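Local coordinates for protein dehydratase, IlvD/Edd family (Caulobacter crescentus, PDB 5OYN) that dehydrates D-xylonate to 2-dehydro-3-deoxy-D-arabinonate, and D-gluconate with similar efficiency, using a [2Fe-2S] cluster and magnesium, at residues Pro15-Pro27 with Val120-Val132. Sequence-based numbering, arbitrary orientation.
Sequences PRRFRSRDWFDNP and VETLHGYPIDAVV
W23 lies flat against P127: P127 CD stands 3.8 Å from the centroid of the five-membered indole ring and 8° off its normal, a CH-pi contact over the face. P127 CB comes within 3.5 Å of W23 CD2, and F24 CZ, 3.7 Å from P127 CG, adds a second aromatic contact to the same pyrrolidine. The indole N-H, W23 NE1, donates to the C103 carbonyl of the second subunit. Replacing W23 with alanine is likely to strip the indole cover from P127 and deprive the C103 carbonyl of the second subunit of this donor. P127 centres an inverse gamma turn, I128 N bonding to Y126 O, within the link from helix 109-125 to strand 130-135 of the parallel sheet. Beside this turn, D129 uses the syn lone pairs of both carboxylate oxygens: OD1 takes S20 N at 3.0 Å (159°), and OD2 receives S20 OG. I56 N of the adjacent strand also donates to D129 OD2, tying the N-terminal segment to the sheet. Whereas the P127 packing and the D129-S20 pair are buried, R19 is partly exposed and held chiefly by polar bonds: bent at chi3 (-82°), it sends NE to I128 O at 2.9 Å and NH2 to H124 O, both acceptors near the guanidinium plane, the latter bond meeting its carbonyl from above.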
# COMPACT_ATOMS: atom_id res chain seq x y z
N PRO A 15 3.72 -34.62 -2.35
CA PRO A 15 2.61 -33.95 -3.03
C PRO A 15 1.25 -34.45 -2.57
O PRO A 15 1.12 -35.53 -1.99
CB PRO A 15 2.85 -34.28 -4.51
CG PRO A 15 4.31 -34.56 -4.61
CD PRO A 15 4.71 -35.17 -3.29
N ARG A 16 0.24 -33.64 -2.82
CA ARG A 16 -1.12 -33.91 -2.38
C ARG A 16 -2.09 -33.21 -3.33
O ARG A 16 -1.75 -32.19 -3.93
CB ARG A 16 -1.32 -33.46 -0.92
CG ARG A 16 -2.74 -33.59 -0.39
CD ARG A 16 -2.89 -33.00 1.04
NE ARG A 16 -2.00 -33.61 2.03
CZ ARG A 16 -2.28 -34.73 2.69
NH1 ARG A 16 -3.43 -35.37 2.47
NH2 ARG A 16 -1.42 -35.23 3.58
N ARG A 17 -3.27 -33.79 -3.50
CA ARG A 17 -4.30 -33.14 -4.30
C ARG A 17 -5.15 -32.32 -3.34
O ARG A 17 -6.01 -32.86 -2.63
CB ARG A 17 -5.13 -34.14 -5.09
CG ARG A 17 -6.52 -33.61 -5.50
CD ARG A 17 -7.09 -34.29 -6.73
NE ARG A 17 -6.48 -33.77 -7.94
CZ ARG A 17 -7.18 -33.28 -8.97
NH1 ARG A 17 -8.50 -33.26 -8.91
NH2 ARG A 17 -6.55 -32.83 -10.05
N PHE A 18 -4.88 -31.02 -3.29
CA PHE A 18 -5.61 -30.13 -2.42
C PHE A 18 -7.00 -29.84 -2.99
O PHE A 18 -7.24 -29.96 -4.19
CB PHE A 18 -4.82 -28.84 -2.24
CG PHE A 18 -3.46 -29.04 -1.64
CD1 PHE A 18 -3.30 -29.22 -0.28
CD2 PHE A 18 -2.33 -29.02 -2.44
CE1 PHE A 18 -2.05 -29.38 0.28
CE2 PHE A 18 -1.07 -29.19 -1.89
CZ PHE A 18 -0.93 -29.37 -0.52
N ARG A 19 -7.93 -29.46 -2.11
CA ARG A 19 -9.28 -29.16 -2.60
C ARG A 19 -9.27 -28.04 -3.63
O ARG A 19 -10.19 -27.95 -4.46
CB ARG A 19 -10.20 -28.79 -1.44
CG ARG A 19 -9.47 -28.08 -0.36
CD ARG A 19 -10.34 -27.93 0.85
NE ARG A 19 -11.26 -26.80 0.75
CZ ARG A 19 -12.57 -26.93 0.58
NH1 ARG A 19 -13.10 -28.14 0.47
NH2 ARG A 19 -13.34 -25.85 0.52
N SER A 20 -8.27 -27.16 -3.57
CA SER A 20 -8.12 -26.15 -4.62
C SER A 20 -8.14 -26.81 -6.00
O SER A 20 -8.80 -26.31 -6.91
CB SER A 20 -6.83 -25.35 -4.41
OG SER A 20 -5.75 -26.17 -3.98
N ARG A 21 -7.45 -27.95 -6.14
CA ARG A 21 -7.39 -28.63 -7.43
C ARG A 21 -8.76 -28.99 -7.97
O ARG A 21 -8.90 -29.18 -9.18
CB ARG A 21 -6.54 -29.90 -7.32
CG ARG A 21 -5.10 -29.65 -6.88
CD ARG A 21 -4.32 -28.82 -7.91
NE ARG A 21 -3.90 -27.51 -7.40
CZ ARG A 21 -3.28 -26.58 -8.12
NH1 ARG A 21 -3.00 -26.81 -9.40
NH2 ARG A 21 -2.93 -25.42 -7.57
N ASP A 22 -9.80 -29.06 -7.14
CA ASP A 22 -11.12 -29.32 -7.70
C ASP A 22 -11.67 -28.12 -8.47
O ASP A 22 -12.62 -28.28 -9.25
CB ASP A 22 -12.10 -29.73 -6.61
CG ASP A 22 -13.42 -30.23 -7.19
OD1 ASP A 22 -13.43 -31.33 -7.81
OD2 ASP A 22 -14.43 -29.52 -7.05
N TRP A 23 -11.10 -26.93 -8.27
CA TRP A 23 -11.45 -25.77 -9.08
C TRP A 23 -10.53 -25.65 -10.29
O TRP A 23 -10.99 -25.44 -11.42
CB TRP A 23 -11.36 -24.49 -8.26
CG TRP A 23 -12.52 -24.14 -7.39
CD1 TRP A 23 -13.46 -23.18 -7.62
CD2 TRP A 23 -12.83 -24.69 -6.10
NE1 TRP A 23 -14.35 -23.12 -6.58
CE2 TRP A 23 -13.98 -24.04 -5.63
CE3 TRP A 23 -12.24 -25.69 -5.31
CZ2 TRP A 23 -14.57 -24.35 -4.40
CZ3 TRP A 23 -12.83 -25.99 -4.08
CH2 TRP A 23 -13.98 -25.32 -3.64
N PHE A 24 -9.23 -25.79 -10.06
CA PHE A 24 -8.21 -25.41 -11.03
C PHE A 24 -7.69 -26.57 -11.87
O PHE A 24 -6.99 -26.33 -12.86
CB PHE A 24 -7.03 -24.74 -10.30
CG PHE A 24 -7.41 -23.47 -9.57
CD1 PHE A 24 -8.47 -22.67 -10.02
CD2 PHE A 24 -6.72 -23.07 -8.43
CE1 PHE A 24 -8.81 -21.51 -9.36
CE2 PHE A 24 -7.07 -21.90 -7.76
CZ PHE A 24 -8.11 -21.13 -8.22
N ASP A 25 -8.01 -27.80 -11.51
CA ASP A 25 -7.64 -28.97 -12.31
C ASP A 25 -8.71 -30.05 -12.17
O ASP A 25 -8.43 -31.21 -11.86
CB ASP A 25 -6.25 -29.47 -11.91
CG ASP A 25 -5.77 -30.61 -12.79
OD1 ASP A 25 -5.76 -30.44 -14.03
OD2 ASP A 25 -5.40 -31.66 -12.24
N ASN A 26 -9.96 -29.67 -12.40
CA ASN A 26 -11.07 -30.60 -12.24
C ASN A 26 -11.05 -31.64 -13.35
O ASN A 26 -11.00 -31.27 -14.54
CB ASN A 26 -12.41 -29.86 -12.23
CG ASN A 26 -13.56 -30.75 -11.85
OD1 ASN A 26 -14.44 -31.03 -12.67
ND2 ASN A 26 -13.58 -31.21 -10.61
N PRO A 27 -11.09 -32.94 -13.02
CA PRO A 27 -11.02 -33.99 -14.06
C PRO A 27 -12.21 -33.97 -15.01
O PRO A 27 -12.04 -33.96 -16.23
CB PRO A 27 -10.98 -35.29 -13.24
CG PRO A 27 -11.51 -34.92 -11.88
CD PRO A 27 -11.15 -33.49 -11.65
N VAL A 120 -16.92 -19.28 7.51
CA VAL A 120 -17.09 -20.66 7.04
C VAL A 120 -17.56 -20.68 5.59
O VAL A 120 -17.06 -21.47 4.78
CB VAL A 120 -18.03 -21.49 7.96
CG1 VAL A 120 -17.75 -21.27 9.44
CG2 VAL A 120 -19.52 -21.29 7.64
N GLU A 121 -18.50 -19.80 5.22
CA GLU A 121 -18.92 -19.71 3.82
C GLU A 121 -17.72 -19.52 2.90
O GLU A 121 -17.56 -20.24 1.91
CB GLU A 121 -19.93 -18.57 3.63
CG GLU A 121 -21.38 -18.88 4.02
CD GLU A 121 -21.80 -20.35 3.83
OE1 GLU A 121 -21.64 -21.13 4.79
OE2 GLU A 121 -22.32 -20.71 2.74
N THR A 122 -16.84 -18.56 3.24
CA THR A 122 -15.65 -18.29 2.44
C THR A 122 -14.69 -19.47 2.45
O THR A 122 -14.25 -19.93 1.39
CB THR A 122 -14.96 -17.02 2.97
OG1 THR A 122 -15.88 -15.93 2.96
CG2 THR A 122 -13.73 -16.66 2.15
N LEU A 123 -14.32 -19.96 3.64
CA LEU A 123 -13.33 -21.05 3.72
C LEU A 123 -13.80 -22.29 2.98
O LEU A 123 -13.01 -22.98 2.33
CB LEU A 123 -13.05 -21.40 5.18
CG LEU A 123 -12.28 -20.42 6.04
CD1 LEU A 123 -11.98 -21.08 7.38
CD2 LEU A 123 -11.00 -20.00 5.35
N HIS A 124 -15.10 -22.58 3.05
CA HIS A 124 -15.62 -23.78 2.42
C HIS A 124 -16.01 -23.56 0.96
O HIS A 124 -15.93 -24.50 0.16
CB HIS A 124 -16.82 -24.29 3.21
CG HIS A 124 -17.45 -25.51 2.62
ND1 HIS A 124 -16.84 -26.74 2.63
CD2 HIS A 124 -18.62 -25.67 1.96
CE1 HIS A 124 -17.62 -27.62 2.02
NE2 HIS A 124 -18.70 -27.00 1.61
N GLY A 125 -16.40 -22.33 0.59
CA GLY A 125 -16.92 -22.00 -0.73
C GLY A 125 -15.92 -21.61 -1.80
O GLY A 125 -16.32 -21.49 -2.97
N TYR A 126 -14.65 -21.44 -1.48
CA TYR A 126 -13.64 -21.01 -2.43
C TYR A 126 -12.49 -22.01 -2.44
O TYR A 126 -12.36 -22.82 -1.51
CB TYR A 126 -13.12 -19.61 -2.09
CG TYR A 126 -14.16 -18.52 -2.27
CD1 TYR A 126 -14.95 -18.11 -1.20
CD2 TYR A 126 -14.35 -17.92 -3.51
CE1 TYR A 126 -15.91 -17.12 -1.36
CE2 TYR A 126 -15.30 -16.93 -3.68
CZ TYR A 126 -16.07 -16.53 -2.61
OH TYR A 126 -17.02 -15.55 -2.78
N PRO A 127 -11.63 -21.99 -3.47
CA PRO A 127 -10.56 -22.99 -3.52
C PRO A 127 -9.46 -22.72 -2.52
O PRO A 127 -8.32 -22.41 -2.89
CB PRO A 127 -10.05 -22.88 -4.96
CG PRO A 127 -10.34 -21.50 -5.34
CD PRO A 127 -11.64 -21.14 -4.67
N ILE A 128 -9.78 -22.83 -1.23
CA ILE A 128 -8.88 -22.51 -0.14
C ILE A 128 -8.46 -23.81 0.54
O ILE A 128 -9.31 -24.65 0.87
CB ILE A 128 -9.54 -21.54 0.86
CG1 ILE A 128 -9.75 -20.18 0.19
CG2 ILE A 128 -8.70 -21.40 2.13
CD1 ILE A 128 -10.83 -19.36 0.84
N ASP A 129 -7.15 -23.98 0.74
CA ASP A 129 -6.61 -25.20 1.33
C ASP A 129 -6.33 -25.04 2.82
O ASP A 129 -6.88 -25.78 3.64
CB ASP A 129 -5.34 -25.60 0.60
CG ASP A 129 -5.62 -25.99 -0.81
OD1 ASP A 129 -6.69 -26.62 -1.03
OD2 ASP A 129 -4.79 -25.66 -1.70
N ALA A 130 -5.44 -24.12 3.18
CA ALA A 130 -5.15 -23.80 4.56
C ALA A 130 -5.48 -22.33 4.78
O ALA A 130 -5.76 -21.59 3.84
CB ALA A 130 -3.69 -24.10 4.90
N VAL A 131 -5.44 -21.90 6.05
CA VAL A 131 -5.79 -20.53 6.40
C VAL A 131 -4.84 -20.00 7.47
O VAL A 131 -4.31 -20.74 8.30
CB VAL A 131 -7.25 -20.43 6.86
CG1 VAL A 131 -7.43 -21.06 8.21
CG2 VAL A 131 -7.69 -18.97 6.87
N VAL A 132 -4.60 -18.69 7.41
CA VAL A 132 -3.92 -17.96 8.46
C VAL A 132 -4.92 -16.98 9.03
O VAL A 132 -5.37 -16.06 8.34
CB VAL A 132 -2.68 -17.24 7.93
CG1 VAL A 132 -2.06 -16.40 9.03
CG2 VAL A 132 -1.69 -18.25 7.39